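Long-range contacts in branched-chain-amino-acid aminotransferase (PDB 6THQ), which probably catalyses the reversible transfer of the amino group of leucine, isoleucine and valine to 2-oxoglutarate, with pyridoxal 5'-phosphate as cofactor: residues V42-R47 / E65-S70; M160-G165 / G218-I223; L102-V107 / V126-I131; S198-F203 / A255-T260. All coordinates share one frame; numbering follows the deposited sequence.

From the N terminus, contact 1 forms first. It closes a short loop that carries strand 55-58 and the start of helix 60-74, and it joins strand 42-50 to that helix. Contact 3 follows in series as a tight antiparallel pairing of strands 102-110 and 124-132. Strand 102-110 also neighbours strand 42-50, so contacts 1 and 3 share one sheet. Contacts 2 and 4 come later and cross, because S198-F203 lies inside the loop that ends at G218-I223. Contact 2 joins two loops that each precede a helix. Contact 4 pairs two strands of the mixed sheet. Contacts 1, 2 and 4 touch the cofactor, and all four touch PY5.

Contact 1 (V42-R47 / E65-S70); sequences VFEGIR and ERLLRS. With PLP (pyridoxal-5'-phosphate), chain D; PY5 (2-[O-phosphonopyridoxyl]-amino-pentanoic acid), chain E.
V42 and E44 run past residues 65-70 of helix 60-74, with the CA atoms of V42 and S70, and likewise those of E44 and L67, 6.3 Å apart. E44 and R66 carry the polar half. R66 holds the carboxylate through NE and NH2, one nitrogen to each oxygen. Its NE gives a nearly straight bond to E44 OE2 (2.8 Å, 174°), in the guanidinium plane. Its NH2 reaches E44 OE1 at 2.8 Å, tilted a little from that plane. Both oxygens use their syn lone pairs, and the two flat groups are 20° from coplanar. A bend in the arginine chain (chi3 71°) turns the guanidinium onto the acid. This is part of the phosphate pocket of the class-IV aminotransferase fold: R66 NH1 bonds O3P of PLP at 2.6 Å, and also E221 O. E44 is thus a second-shell residue that fixes the rotation of a cofactor ligand. Its OE1 has a further partner in H63 ND1. A water donates to F43 O and E44 OE2 and accepts from S70 OG, which is also bonded to K162 N. The apolar half lies alongside. L67 CD1 packs against E44 CG at 3.7 Å and V42 CG2 at 3.9 Å. V42 CG1 rests on S70 CB at 3.7 Å. L67 also touches L85 of helix 82-96, and V42 reaches A71 and I74, further along helix 60-74.

Contact 2 (M160-G165 / G218-I223); sequences MAKATG and GILEGI. With PLP (pyridoxal-5'-phosphate), chain D; PY5 (2-[O-phosphonopyridoxyl]-amino-pentanoic acid), chain E.
L220 packs between the backbone of M160 and the cofactor, where the two loops form one wall of the pyridoxal phosphate site of the class-IV fold. Its CB lies 3.6 Å from N1 of PLP. CG lies anti to the backbone N (chi1 -172°), and chi2 then turns CD1 to the M160 carbonyl and CD2 to the ring. CD1 presses against M160 O at 3.1 Å, a tight fit, and approaches A161 O. CD2 faces the pyridine ring, 3.5 Å from C4 of PLP, and, in the conformer described, meets K162 CE at 3.7 Å. K162 crosses L220 obliquely, and its NZ bonds the carboxylate O of PY5 at 2.9 Å. K162 is modelled in two conformers, and PLP and PY5 share the site. Its place is consistent with the Schiff-base lysine of the family. M160 CA makes a CA-H...O contact to I219 O. The methionine side chain runs alongside that of E221, pointing the same way. E196 accepts from L220 N, and L220 O takes N201 ND2. G222 sits at the N-cap of helix 223-234. The next amide, I223 N, points straight at O3P of PLP, 2.7 Å away with an angle of 177°.

Contact 3 (L102-V107 / V126-I131); sequences LYIRPV and VAIAAI. With PY5 (2-[O-phosphonopyridoxyl]-amino-pentanoic acid), chain E.
I104 and I128 meet at the apolar centre, where their CG2 methyls lie 4.0 Å apart as the side chains cross. On the same face P106 CB rests on I128 CG1, and A130 CB is touched by both I104 CG1 and L102 CD1. The other face carries Y103, R105, V107, A127, A129 and I131. Between the faces the strands pair antiparallel, their axes at 164°, as neighbours in the antiparallel sheet of the class-IV aminotransferase fold. Y103, R105 and V107 form hydrogen-bonded pairs with I131, A129 and A127 respectively, two backbone bonds each. The bond from A129 N to R105 O is the longest at 3.2 Å, and its donor stands well above the carbonyl plane. At the polar edge, Y103 has CG anti to the backbone N (chi1 -176°), which carries the ring away from the partner strand and its OH to the ligand. Y103 OH lies a very short 2.5 Å from the carboxylate O of PY5, near the ring plane. R105 bends at chi2 and chi3, and its NH2 bonds Y103 OH at 3.0 Å, close to the guanidinium plane. R105 NE is held by E44 O, while NH1 bonds N37 of the second subunit. Strand 42-50 flanks the pair beside 102-110 and strand 14-17 beside 124-132. Helix 82-96 packs on the I104 and I128 face, while the second subunit reaches A127, A129 and I131.

Contact 4 (S198-F203 / A255-T260); sequences SGENIF and AFFVGT. With PY5 (2-[O-phosphonopyridoxyl]-amino-pentanoic acid), chain E; PLP (pyridoxal-5'-phosphate), chain D.
F203 and F256 lie with near-parallel planes, 2° apart, but offset enough that little of one ring lies above the other, with centroids 5.1 Å apart. F203 CB sits over the F256 face, a CH-pi contact 3.6 Å from the ring centroid. A chi1 of 57° swings the F256 ring in under F203 CB. F203 CD1 also reaches V258 CG1, at 3.9 Å. F257 lies on the opposite face of the strand pair. The E200 carboxylate lies over one face of the F257 ring, toward its rim, while E200 CB comes closest, 3.5 Å from F257 CD1, and N201 O is at the edge. Between these layers is an antiparallel ladder within the mixed sheet of the class-IV fold. N201 and V258 exchange two backbone bonds, as do F203 and F256. The straightest runs from F203 N to F256 O (172°). Helix 223-234 packs on F203 and V258, and helix 279-292 on F256. N201 and the loop residues G199 and T260 reach PY5. N201 OD1 comes within 3.5 Å of C5A of PY5, and G199 CA within 3.2 Å of its O3. T260 O accepts from R47 NE. T260 N donates to PY5 O1P at 2.7 Å.

Contact 1 (V42-R47 / E65-S70)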
# COMPACT_ATOMS: atom_id res chain seq x y z
N VAL A 42 4.93 -8.26 1.95
CA VAL A 42 4.12 -8.90 3.02
C VAL A 42 4.94 -8.82 4.29
O VAL A 42 6.14 -8.72 4.23
CB VAL A 42 3.67 -10.32 2.68
CG1 VAL A 42 2.79 -10.32 1.42
CG2 VAL A 42 4.84 -11.30 2.48
N PHE A 43 4.28 -8.81 5.44
CA PHE A 43 4.97 -8.80 6.71
C PHE A 43 4.25 -9.68 7.78
O PHE A 43 3.20 -10.26 7.51
CB PHE A 43 5.14 -7.39 7.22
CG PHE A 43 3.86 -6.72 7.60
CD1 PHE A 43 2.99 -6.18 6.60
CD2 PHE A 43 3.51 -6.56 8.95
CE1 PHE A 43 1.82 -5.50 6.98
CE2 PHE A 43 2.35 -5.88 9.32
CZ PHE A 43 1.51 -5.36 8.34
N GLU A 44 4.84 -9.78 8.98
CA GLU A 44 4.27 -10.53 10.07
C GLU A 44 4.49 -9.78 11.36
O GLU A 44 5.22 -8.78 11.42
CB GLU A 44 4.86 -11.96 10.16
CG GLU A 44 4.12 -13.02 9.32
CD GLU A 44 2.64 -13.14 9.71
OE1 GLU A 44 2.29 -12.82 10.89
OE2 GLU A 44 1.80 -13.54 8.86
N GLY A 45 3.81 -10.26 12.40
CA GLY A 45 3.91 -9.75 13.75
C GLY A 45 3.98 -11.01 14.64
O GLY A 45 3.06 -11.81 14.62
N ILE A 46 5.08 -11.19 15.39
CA ILE A 46 5.29 -12.37 16.20
C ILE A 46 5.78 -11.95 17.56
O ILE A 46 6.66 -11.09 17.67
CB ILE A 46 6.28 -13.35 15.59
CG1 ILE A 46 6.00 -13.58 14.12
CG2 ILE A 46 6.11 -14.70 16.31
CD1 ILE A 46 7.01 -14.46 13.37
N ARG A 47 5.16 -12.46 18.61
CA ARG A 47 5.63 -12.08 19.93
C ARG A 47 6.51 -13.20 20.53
O ARG A 47 6.35 -14.38 20.20
CB ARG A 47 4.47 -11.77 20.84
CG ARG A 47 4.18 -10.28 20.96
CD ARG A 47 3.22 -10.11 22.10
NE ARG A 47 2.70 -8.79 22.23
CZ ARG A 47 3.11 -7.93 23.15
NH1 ARG A 47 4.05 -8.27 23.99
NH2 ARG A 47 2.58 -6.72 23.23
N GLU A 65 4.19 -19.70 8.10
CA GLU A 65 3.37 -20.24 7.05
C GLU A 65 2.38 -19.19 6.50
O GLU A 65 2.08 -19.23 5.31
CB GLU A 65 2.60 -21.45 7.51
CG GLU A 65 3.47 -22.65 7.69
CD GLU A 65 2.70 -23.82 8.28
OE1 GLU A 65 1.47 -23.68 8.64
OE2 GLU A 65 3.32 -24.90 8.41
N ARG A 66 1.87 -18.29 7.35
CA ARG A 66 0.96 -17.24 6.95
C ARG A 66 1.73 -16.24 6.06
O ARG A 66 1.18 -15.75 5.06
CB ARG A 66 0.28 -16.51 8.12
CG ARG A 66 -0.80 -15.52 7.61
CD ARG A 66 -1.61 -14.97 8.74
NE ARG A 66 -0.83 -14.03 9.56
CZ ARG A 66 -1.25 -13.43 10.69
NH1 ARG A 66 -2.46 -13.67 11.17
NH2 ARG A 66 -0.46 -12.62 11.38
N LEU A 67 2.98 -15.97 6.42
CA LEU A 67 3.84 -15.04 5.66
C LEU A 67 3.88 -15.54 4.26
O LEU A 67 3.67 -14.77 3.30
CB LEU A 67 5.27 -14.93 6.25
CG LEU A 67 6.11 -13.86 5.53
CD1 LEU A 67 5.91 -12.48 6.09
CD2 LEU A 67 7.57 -14.15 5.61
N LEU A 68 4.08 -16.84 4.11
CA LEU A 68 4.18 -17.42 2.76
C LEU A 68 2.82 -17.49 2.08
O LEU A 68 2.78 -17.38 0.88
CB LEU A 68 4.82 -18.83 2.75
CG LEU A 68 6.26 -18.84 3.26
CD1 LEU A 68 6.73 -20.29 3.39
CD2 LEU A 68 7.25 -18.07 2.44
N ARG A 69 1.72 -17.70 2.83
CA ARG A 69 0.36 -17.65 2.22
C ARG A 69 0.08 -16.23 1.68
O ARG A 69 -0.41 -16.06 0.54
CB ARG A 69 -0.74 -18.12 3.18
CG ARG A 69 -1.00 -19.64 3.12
CD ARG A 69 -2.26 -20.12 3.88
NE ARG A 69 -2.56 -19.30 5.07
CZ ARG A 69 -2.13 -19.56 6.31
NH1 ARG A 69 -1.37 -20.63 6.54
NH2 ARG A 69 -2.48 -18.75 7.32
N SER A 70 0.41 -15.21 2.50
CA SER A 70 0.30 -13.85 2.09
C SER A 70 1.07 -13.64 0.79
O SER A 70 0.56 -13.02 -0.15
CB SER A 70 0.85 -12.95 3.17
OG SER A 70 -0.05 -12.95 4.24
N1 PLP D . -5.69 -7.43 11.78
C2 PLP D . -4.70 -6.76 11.15
C2A PLP D . -5.13 -5.71 10.19
C3 PLP D . -3.27 -7.03 11.50
O3 PLP D . -2.20 -6.38 10.93
C4 PLP D . -2.99 -8.09 12.52
C4A PLP D . -1.56 -8.43 12.89
C5 PLP D . -4.20 -8.75 13.10
C6 PLP D . -5.48 -8.37 12.70
C5A PLP D . -4.09 -9.83 14.16
O4P PLP D . -3.51 -10.98 13.60
P PLP D . -2.59 -11.86 14.57
O1P PLP D . -1.60 -10.82 15.05
O2P PLP D . -3.50 -12.33 15.66
O3P PLP D . -2.09 -12.93 13.63
N1 PY5 E . -6.32 -7.22 11.95
C2 PY5 E . -5.36 -6.34 11.58
C2A PY5 E . -5.72 -5.20 10.66
C3 PY5 E . -3.99 -6.45 12.19
O3 PY5 E . -2.98 -5.56 11.91
C4 PY5 E . -3.74 -7.60 13.14
C4A PY5 E . -2.39 -7.81 13.81
C5 PY5 E . -4.88 -8.50 13.41
C6 PY5 E . -6.10 -8.26 12.78
C5A PY5 E . -4.69 -9.69 14.35
O4P PY5 E . -3.66 -10.53 13.82
P PY5 E . -2.80 -11.58 14.70
O1P PY5 E . -1.68 -10.74 15.27
O2P PY5 E . -3.72 -12.00 15.80
O3P PY5 E . -2.41 -12.64 13.68
N PY5 E . -1.44 -7.20 12.91
CA PY5 E . -0.48 -6.29 13.47
C PY5 E . 0.11 -7.10 14.61
O PY5 E . 1.14 -7.60 14.16
CB PY5 E . -0.99 -4.83 13.64
CG PY5 E . -0.10 -3.84 12.88
CD PY5 E . 0.98 -3.36 13.86
OXT PY5 E . -0.35 -7.32 15.78
O HOH W 1 1.73 -12.41 6.37

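Contact 2 (M160-G165 / G218-I223)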
# COMPACT_ATOMS: atom_id res chain seq x y z
N MET A 160 -7.30 -10.42 3.10
CA MET A 160 -6.96 -11.56 3.97
C MET A 160 -5.38 -11.68 4.13
O MET A 160 -4.92 -12.18 5.15
CB MET A 160 -7.56 -12.89 3.48
CG MET A 160 -7.83 -13.89 4.63
SD MET A 160 -8.41 -15.55 4.14
CE MET A 160 -6.89 -16.24 3.48
N ALA A 161 -4.60 -11.21 3.15
CA ALA A 161 -3.16 -11.22 3.28
C ALA A 161 -2.62 -10.07 4.16
O ALA A 161 -3.22 -9.00 4.23
CB ALA A 161 -2.53 -11.18 1.91
N LYS A 162 -1.51 -10.31 4.86
CA LYS A 162 -0.88 -9.23 5.63
C LYS A 162 0.06 -8.57 4.67
O LYS A 162 1.29 -8.79 4.72
CB LYS A 162 -0.21 -9.74 6.93
CG LYS A 162 -0.28 -8.76 8.09
CD LYS A 162 0.21 -9.35 9.41
CE LYS A 162 -0.44 -8.75 10.65
NZ LYS A 162 0.40 -7.76 11.38
N ALA A 163 -0.52 -7.80 3.75
CA ALA A 163 0.23 -7.20 2.62
C ALA A 163 0.46 -5.74 2.94
O ALA A 163 -0.43 -5.04 3.42
CB ALA A 163 -0.56 -7.31 1.30
N THR A 164 1.65 -5.24 2.67
CA THR A 164 2.02 -3.92 3.13
C THR A 164 1.13 -2.80 2.61
O THR A 164 0.70 -1.95 3.37
CB THR A 164 3.46 -3.63 2.69
OG1 THR A 164 3.52 -3.81 1.28
CG2 THR A 164 4.49 -4.61 3.39
N GLY A 165 0.86 -2.77 1.31
CA GLY A 165 0.16 -1.62 0.74
C GLY A 165 -1.25 -1.50 1.31
O GLY A 165 -1.73 -0.39 1.42
N GLY A 218 -14.12 -10.09 5.19
CA GLY A 218 -13.00 -9.36 4.66
C GLY A 218 -12.07 -8.88 5.75
O GLY A 218 -11.95 -7.67 6.00
N ILE A 219 -11.51 -9.83 6.48
CA ILE A 219 -10.67 -9.50 7.62
C ILE A 219 -9.38 -10.30 7.49
O ILE A 219 -9.30 -11.25 6.68
CB ILE A 219 -11.30 -9.90 8.95
CG1 ILE A 219 -11.52 -11.40 9.01
CG2 ILE A 219 -12.56 -9.10 9.19
CD1 ILE A 219 -12.17 -11.82 10.33
N LEU A 220 -8.37 -9.89 8.25
CA LEU A 220 -7.13 -10.65 8.39
C LEU A 220 -7.44 -11.93 9.24
O LEU A 220 -8.17 -11.89 10.28
CB LEU A 220 -6.03 -9.80 9.04
CG LEU A 220 -4.75 -10.64 8.93
CD1 LEU A 220 -4.14 -10.39 7.59
CD2 LEU A 220 -3.69 -10.36 9.97
N GLU A 221 -6.96 -13.07 8.77
CA GLU A 221 -7.15 -14.34 9.47
C GLU A 221 -6.12 -14.39 10.64
O GLU A 221 -5.05 -14.97 10.50
CB GLU A 221 -6.93 -15.48 8.50
CG GLU A 221 -7.18 -16.80 9.15
CD GLU A 221 -7.16 -18.03 8.22
OE1 GLU A 221 -6.67 -17.94 7.06
OE2 GLU A 221 -7.61 -19.10 8.76
N GLY A 222 -6.44 -13.71 11.76
CA GLY A 222 -5.50 -13.48 12.84
C GLY A 222 -5.15 -14.79 13.56
O GLY A 222 -6.03 -15.69 13.74
N ILE A 223 -3.90 -14.92 13.99
CA ILE A 223 -3.51 -16.12 14.70
C ILE A 223 -3.97 -15.99 16.18
O ILE A 223 -4.24 -17.00 16.84
CB ILE A 223 -2.00 -16.30 14.59
CG1 ILE A 223 -1.50 -16.35 13.13
CG2 ILE A 223 -1.51 -17.32 15.59
CD1 ILE A 223 -1.21 -17.60 12.41
N1 PLP D . -5.69 -7.43 11.78
C2 PLP D . -4.70 -6.76 11.15
C2A PLP D . -5.13 -5.71 10.19
C3 PLP D . -3.27 -7.03 11.50
O3 PLP D . -2.20 -6.38 10.93
C4 PLP D . -2.99 -8.09 12.52
C4A PLP D . -1.56 -8.43 12.89
C5 PLP D . -4.20 -8.75 13.10
C6 PLP D . -5.48 -8.37 12.70
C5A PLP D . -4.09 -9.83 14.16
O4P PLP D . -3.51 -10.98 13.60
P PLP D . -2.59 -11.86 14.57
O1P PLP D . -1.60 -10.82 15.05
O2P PLP D . -3.50 -12.33 15.66
O3P PLP D . -2.09 -12.93 13.63
N1 PY5 E . -6.32 -7.22 11.95
C2 PY5 E . -5.36 -6.34 11.58
C2A PY5 E . -5.72 -5.20 10.66
C3 PY5 E . -3.99 -6.45 12.19
O3 PY5 E . -2.98 -5.56 11.91
C4 PY5 E . -3.74 -7.60 13.14
C4A PY5 E . -2.39 -7.81 13.81
C5 PY5 E . -4.88 -8.50 13.41
C6 PY5 E . -6.10 -8.26 12.78
C5A PY5 E . -4.69 -9.69 14.35
O4P PY5 E . -3.66 -10.53 13.82
P PY5 E . -2.80 -11.58 14.70
O1P PY5 E . -1.68 -10.74 15.27
O2P PY5 E . -3.72 -12.00 15.80
O3P PY5 E . -2.41 -12.64 13.68
N PY5 E . -1.44 -7.20 12.91
CA PY5 E . -0.48 -6.29 13.47
C PY5 E . 0.11 -7.10 14.61
O PY5 E . 1.14 -7.60 14.16
CB PY5 E . -0.99 -4.83 13.64
CG PY5 E . -0.10 -3.84 12.88
CD PY5 E . 0.98 -3.36 13.86
OXT PY5 E . -0.35 -7.32 15.78

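Contact 3 (L102-V107 / V126-I131)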
# COMPACT_ATOMS: atom_id res chain seq x y z
N LEU A 102 9.45 -9.51 23.44
CA LEU A 102 9.78 -9.02 22.11
C LEU A 102 8.53 -8.96 21.20
O LEU A 102 7.65 -9.82 21.31
CB LEU A 102 10.82 -9.93 21.42
CG LEU A 102 12.14 -10.19 22.15
CD1 LEU A 102 13.06 -11.07 21.30
CD2 LEU A 102 12.79 -8.84 22.52
N TYR A 103 8.50 -7.95 20.30
CA TYR A 103 7.75 -8.00 19.08
C TYR A 103 8.67 -8.23 17.91
O TYR A 103 9.65 -7.54 17.77
CB TYR A 103 6.91 -6.74 18.93
CG TYR A 103 6.00 -6.73 17.72
CD1 TYR A 103 6.49 -6.35 16.45
CD2 TYR A 103 4.66 -7.12 17.81
CE1 TYR A 103 5.64 -6.35 15.32
CE2 TYR A 103 3.79 -7.10 16.70
CZ TYR A 103 4.28 -6.72 15.45
OH TYR A 103 3.45 -6.70 14.37
N ILE A 104 8.38 -9.21 17.09
CA ILE A 104 9.24 -9.58 15.96
C ILE A 104 8.54 -9.20 14.65
O ILE A 104 7.41 -9.58 14.42
CB ILE A 104 9.59 -11.09 16.03
CG1 ILE A 104 10.42 -11.31 17.32
CG2 ILE A 104 10.40 -11.59 14.85
CD1 ILE A 104 10.20 -12.69 17.94
N ARG A 105 9.24 -8.44 13.82
CA ARG A 105 8.80 -8.06 12.50
C ARG A 105 9.57 -8.70 11.35
O ARG A 105 10.61 -8.20 10.96
CB ARG A 105 8.86 -6.52 12.36
CG ARG A 105 8.45 -5.95 10.98
CD ARG A 105 7.05 -6.42 10.45
NE ARG A 105 5.92 -6.11 11.35
CZ ARG A 105 5.35 -4.91 11.49
NH1 ARG A 105 5.80 -3.83 10.81
NH2 ARG A 105 4.31 -4.75 12.32
N PRO A 106 9.05 -9.79 10.77
CA PRO A 106 9.56 -10.19 9.44
C PRO A 106 8.89 -9.31 8.35
O PRO A 106 7.72 -9.02 8.46
CB PRO A 106 9.08 -11.61 9.27
CG PRO A 106 8.53 -12.02 10.62
CD PRO A 106 8.10 -10.75 11.31
N VAL A 107 9.64 -8.90 7.32
CA VAL A 107 9.08 -8.19 6.21
C VAL A 107 9.72 -8.71 4.95
O VAL A 107 10.93 -8.83 4.89
CB VAL A 107 9.23 -6.67 6.39
CG1 VAL A 107 10.64 -6.27 6.77
CG2 VAL A 107 8.75 -5.91 5.13
N VAL A 126 13.98 -11.12 2.61
CA VAL A 126 13.28 -11.04 3.87
C VAL A 126 14.17 -10.42 4.92
O VAL A 126 15.34 -10.78 5.03
CB VAL A 126 12.92 -12.45 4.34
CG1 VAL A 126 12.27 -12.37 5.72
CG2 VAL A 126 12.04 -13.16 3.29
N ALA A 127 13.64 -9.54 5.74
CA ALA A 127 14.39 -9.03 6.88
C ALA A 127 13.60 -9.41 8.12
O ALA A 127 12.40 -9.54 8.05
CB ALA A 127 14.65 -7.51 6.84
N ILE A 128 14.29 -9.63 9.23
CA ILE A 128 13.66 -9.96 10.48
C ILE A 128 14.30 -9.14 11.60
O ILE A 128 15.49 -9.23 11.86
CB ILE A 128 13.77 -11.46 10.75
CG1 ILE A 128 13.05 -12.24 9.67
CG2 ILE A 128 13.26 -11.83 12.13
CD1 ILE A 128 13.38 -13.72 9.68
N ALA A 129 13.50 -8.35 12.27
CA ALA A 129 13.96 -7.57 13.40
C ALA A 129 13.24 -7.97 14.66
O ALA A 129 12.05 -8.34 14.61
CB ALA A 129 13.70 -6.10 13.13
N ALA A 130 13.91 -7.84 15.81
CA ALA A 130 13.25 -8.16 17.07
C ALA A 130 13.35 -7.00 17.97
O ALA A 130 14.40 -6.46 18.15
CB ALA A 130 13.88 -9.37 17.72
N ILE A 131 12.27 -6.63 18.59
CA ILE A 131 12.34 -5.42 19.30
C ILE A 131 11.65 -5.55 20.66
O ILE A 131 10.59 -6.13 20.77
CB ILE A 131 11.90 -4.24 18.38
CG1 ILE A 131 10.77 -3.41 18.93
CG2 ILE A 131 11.66 -4.71 16.93
CD1 ILE A 131 10.43 -2.28 17.96
N1 PY5 E . -6.32 -7.22 11.95
C2 PY5 E . -5.36 -6.34 11.58
C2A PY5 E . -5.72 -5.20 10.66
C3 PY5 E . -3.99 -6.45 12.19
O3 PY5 E . -2.98 -5.56 11.91
C4 PY5 E . -3.74 -7.60 13.14
C4A PY5 E . -2.39 -7.81 13.81
C5 PY5 E . -4.88 -8.50 13.41
C6 PY5 E . -6.10 -8.26 12.78
C5A PY5 E . -4.69 -9.69 14.35
O4P PY5 E . -3.66 -10.53 13.82
P PY5 E . -2.80 -11.58 14.70
O1P PY5 E . -1.68 -10.74 15.27
O2P PY5 E . -3.72 -12.00 15.80
O3P PY5 E . -2.41 -12.64 13.68
N PY5 E . -1.44 -7.20 12.91
CA PY5 E . -0.48 -6.29 13.47
C PY5 E . 0.11 -7.10 14.61
O PY5 E . 1.14 -7.60 14.16
CB PY5 E . -0.99 -4.83 13.64
CG PY5 E . -0.10 -3.84 12.88
CD PY5 E . 0.98 -3.36 13.86
OXT PY5 E . -0.35 -7.32 15.78

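Contact 4 (S198-F203 / A255-T260)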
# COMPACT_ATOMS: atom_id res chain seq x y z
N SER A 198 -8.06 -1.28 13.54
CA SER A 198 -6.93 -0.99 12.64
C SER A 198 -5.85 -2.05 12.69
O SER A 198 -5.24 -2.36 11.66
CB SER A 198 -6.34 0.40 12.91
OG SER A 198 -5.66 0.43 14.16
N GLY A 199 -5.60 -2.64 13.85
CA GLY A 199 -4.65 -3.76 13.92
C GLY A 199 -5.04 -4.91 14.82
O GLY A 199 -4.20 -5.44 15.51
N GLU A 200 -6.33 -5.25 14.87
CA GLU A 200 -6.85 -6.22 15.80
C GLU A 200 -8.06 -6.91 15.16
O GLU A 200 -8.76 -6.30 14.37
CB GLU A 200 -7.40 -5.52 17.02
CG GLU A 200 -6.43 -4.72 17.84
CD GLU A 200 -6.26 -3.30 17.33
OE1 GLU A 200 -6.93 -2.88 16.33
OE2 GLU A 200 -5.42 -2.59 17.91
N ASN A 201 -8.34 -8.15 15.55
CA ASN A 201 -9.61 -8.75 15.27
C ASN A 201 -10.52 -8.42 16.39
O ASN A 201 -10.08 -7.95 17.47
CB ASN A 201 -9.44 -10.25 15.13
CG ASN A 201 -8.82 -10.63 13.79
OD1 ASN A 201 -7.75 -11.20 13.76
ND2 ASN A 201 -9.49 -10.32 12.70
N ILE A 202 -11.81 -8.57 16.18
CA ILE A 202 -12.71 -8.13 17.25
C ILE A 202 -13.67 -9.25 17.70
O ILE A 202 -14.09 -10.05 16.88
CB ILE A 202 -13.44 -6.84 16.85
CG1 ILE A 202 -14.14 -6.31 18.06
CG2 ILE A 202 -14.46 -7.11 15.76
CD1 ILE A 202 -15.22 -5.36 17.74
N PHE A 203 -13.97 -9.32 19.00
CA PHE A 203 -14.96 -10.24 19.54
C PHE A 203 -16.00 -9.51 20.34
O PHE A 203 -15.71 -8.49 21.00
CB PHE A 203 -14.31 -11.23 20.50
CG PHE A 203 -13.62 -12.36 19.82
CD1 PHE A 203 -12.33 -12.19 19.32
CD2 PHE A 203 -14.21 -13.64 19.76
CE1 PHE A 203 -11.64 -13.23 18.72
CE2 PHE A 203 -13.53 -14.70 19.16
CZ PHE A 203 -12.24 -14.49 18.63
N ALA A 255 -17.09 -6.66 24.88
CA ALA A 255 -16.40 -6.70 23.60
C ALA A 255 -14.88 -6.60 23.82
O ALA A 255 -14.45 -6.01 24.79
CB ALA A 255 -16.90 -5.54 22.76
N PHE A 256 -14.08 -7.16 22.93
CA PHE A 256 -12.67 -7.03 23.13
C PHE A 256 -11.92 -7.19 21.82
O PHE A 256 -12.46 -7.77 20.87
CB PHE A 256 -12.15 -8.03 24.17
CG PHE A 256 -12.44 -9.50 23.88
CD1 PHE A 256 -13.63 -10.09 24.32
CD2 PHE A 256 -11.48 -10.33 23.27
CE1 PHE A 256 -13.88 -11.44 24.10
CE2 PHE A 256 -11.70 -11.68 23.07
CZ PHE A 256 -12.91 -12.25 23.47
N PHE A 257 -10.71 -6.65 21.78
CA PHE A 257 -9.86 -6.76 20.63
C PHE A 257 -8.84 -7.83 20.90
O PHE A 257 -8.50 -8.05 22.06
CB PHE A 257 -9.04 -5.49 20.50
CG PHE A 257 -9.76 -4.32 19.92
CD1 PHE A 257 -10.25 -4.35 18.63
CD2 PHE A 257 -9.83 -3.13 20.64
CE1 PHE A 257 -10.86 -3.23 18.08
CE2 PHE A 257 -10.42 -2.01 20.09
CZ PHE A 257 -10.96 -2.08 18.79
N VAL A 258 -8.32 -8.47 19.85
CA VAL A 258 -7.27 -9.44 19.96
C VAL A 258 -6.28 -9.27 18.83
O VAL A 258 -6.64 -8.83 17.72
CB VAL A 258 -7.78 -10.92 19.94
CG1 VAL A 258 -8.93 -11.13 20.92
CG2 VAL A 258 -8.18 -11.35 18.51
N GLY A 259 -5.03 -9.61 19.10
CA GLY A 259 -3.99 -9.49 18.09
C GLY A 259 -2.64 -9.74 18.71
O GLY A 259 -2.52 -9.72 19.93
N THR A 260 -1.63 -10.00 17.87
CA THR A 260 -0.33 -10.27 18.39
C THR A 260 0.16 -9.15 19.33
O THR A 260 0.48 -9.37 20.53
CB THR A 260 0.65 -10.59 17.30
OG1 THR A 260 0.18 -11.78 16.65
CG2 THR A 260 2.04 -10.89 17.93
N1 PY5 E . -6.32 -7.22 11.95
C2 PY5 E . -5.36 -6.34 11.58
C2A PY5 E . -5.72 -5.20 10.66
C3 PY5 E . -3.99 -6.45 12.19
O3 PY5 E . -2.98 -5.56 11.91
C4 PY5 E . -3.74 -7.60 13.14
C4A PY5 E . -2.39 -7.81 13.81
C5 PY5 E . -4.88 -8.50 13.41
C6 PY5 E . -6.10 -8.26 12.78
C5A PY5 E . -4.69 -9.69 14.35
O4P PY5 E . -3.66 -10.53 13.82
P PY5 E . -2.80 -11.58 14.70
O1P PY5 E . -1.68 -10.74 15.27
O2P PY5 E . -3.72 -12.00 15.80
O3P PY5 E . -2.41 -12.64 13.68
N PY5 E . -1.44 -7.20 12.91
CA PY5 E . -0.48 -6.29 13.47
C PY5 E . 0.11 -7.10 14.61
O PY5 E . 1.14 -7.60 14.16
CB PY5 E . -0.99 -4.83 13.64
CG PY5 E . -0.10 -3.84 12.88
CD PY5 E . 0.98 -3.36 13.86
OXT PY5 E . -0.35 -7.32 15.78
N1 PLP D . -5.69 -7.43 11.78
C2 PLP D . -4.70 -6.76 11.15
C2A PLP D . -5.13 -5.71 10.19
C3 PLP D . -3.27 -7.03 11.50
O3 PLP D . -2.20 -6.38 10.93
C4 PLP D . -2.99 -8.09 12.52
C4A PLP D . -1.56 -8.43 12.89
C5 PLP D . -4.20 -8.75 13.10
C6 PLP D . -5.48 -8.37 12.70
C5A PLP D . -4.09 -9.83 14.16
O4P PLP D . -3.51 -10.98 13.60
P PLP D . -2.59 -11.86 14.57
O1P PLP D . -1.60 -10.82 15.05
O2P PLP D . -3.50 -12.33 15.66
O3P PLP D . -2.09 -12.93 13.63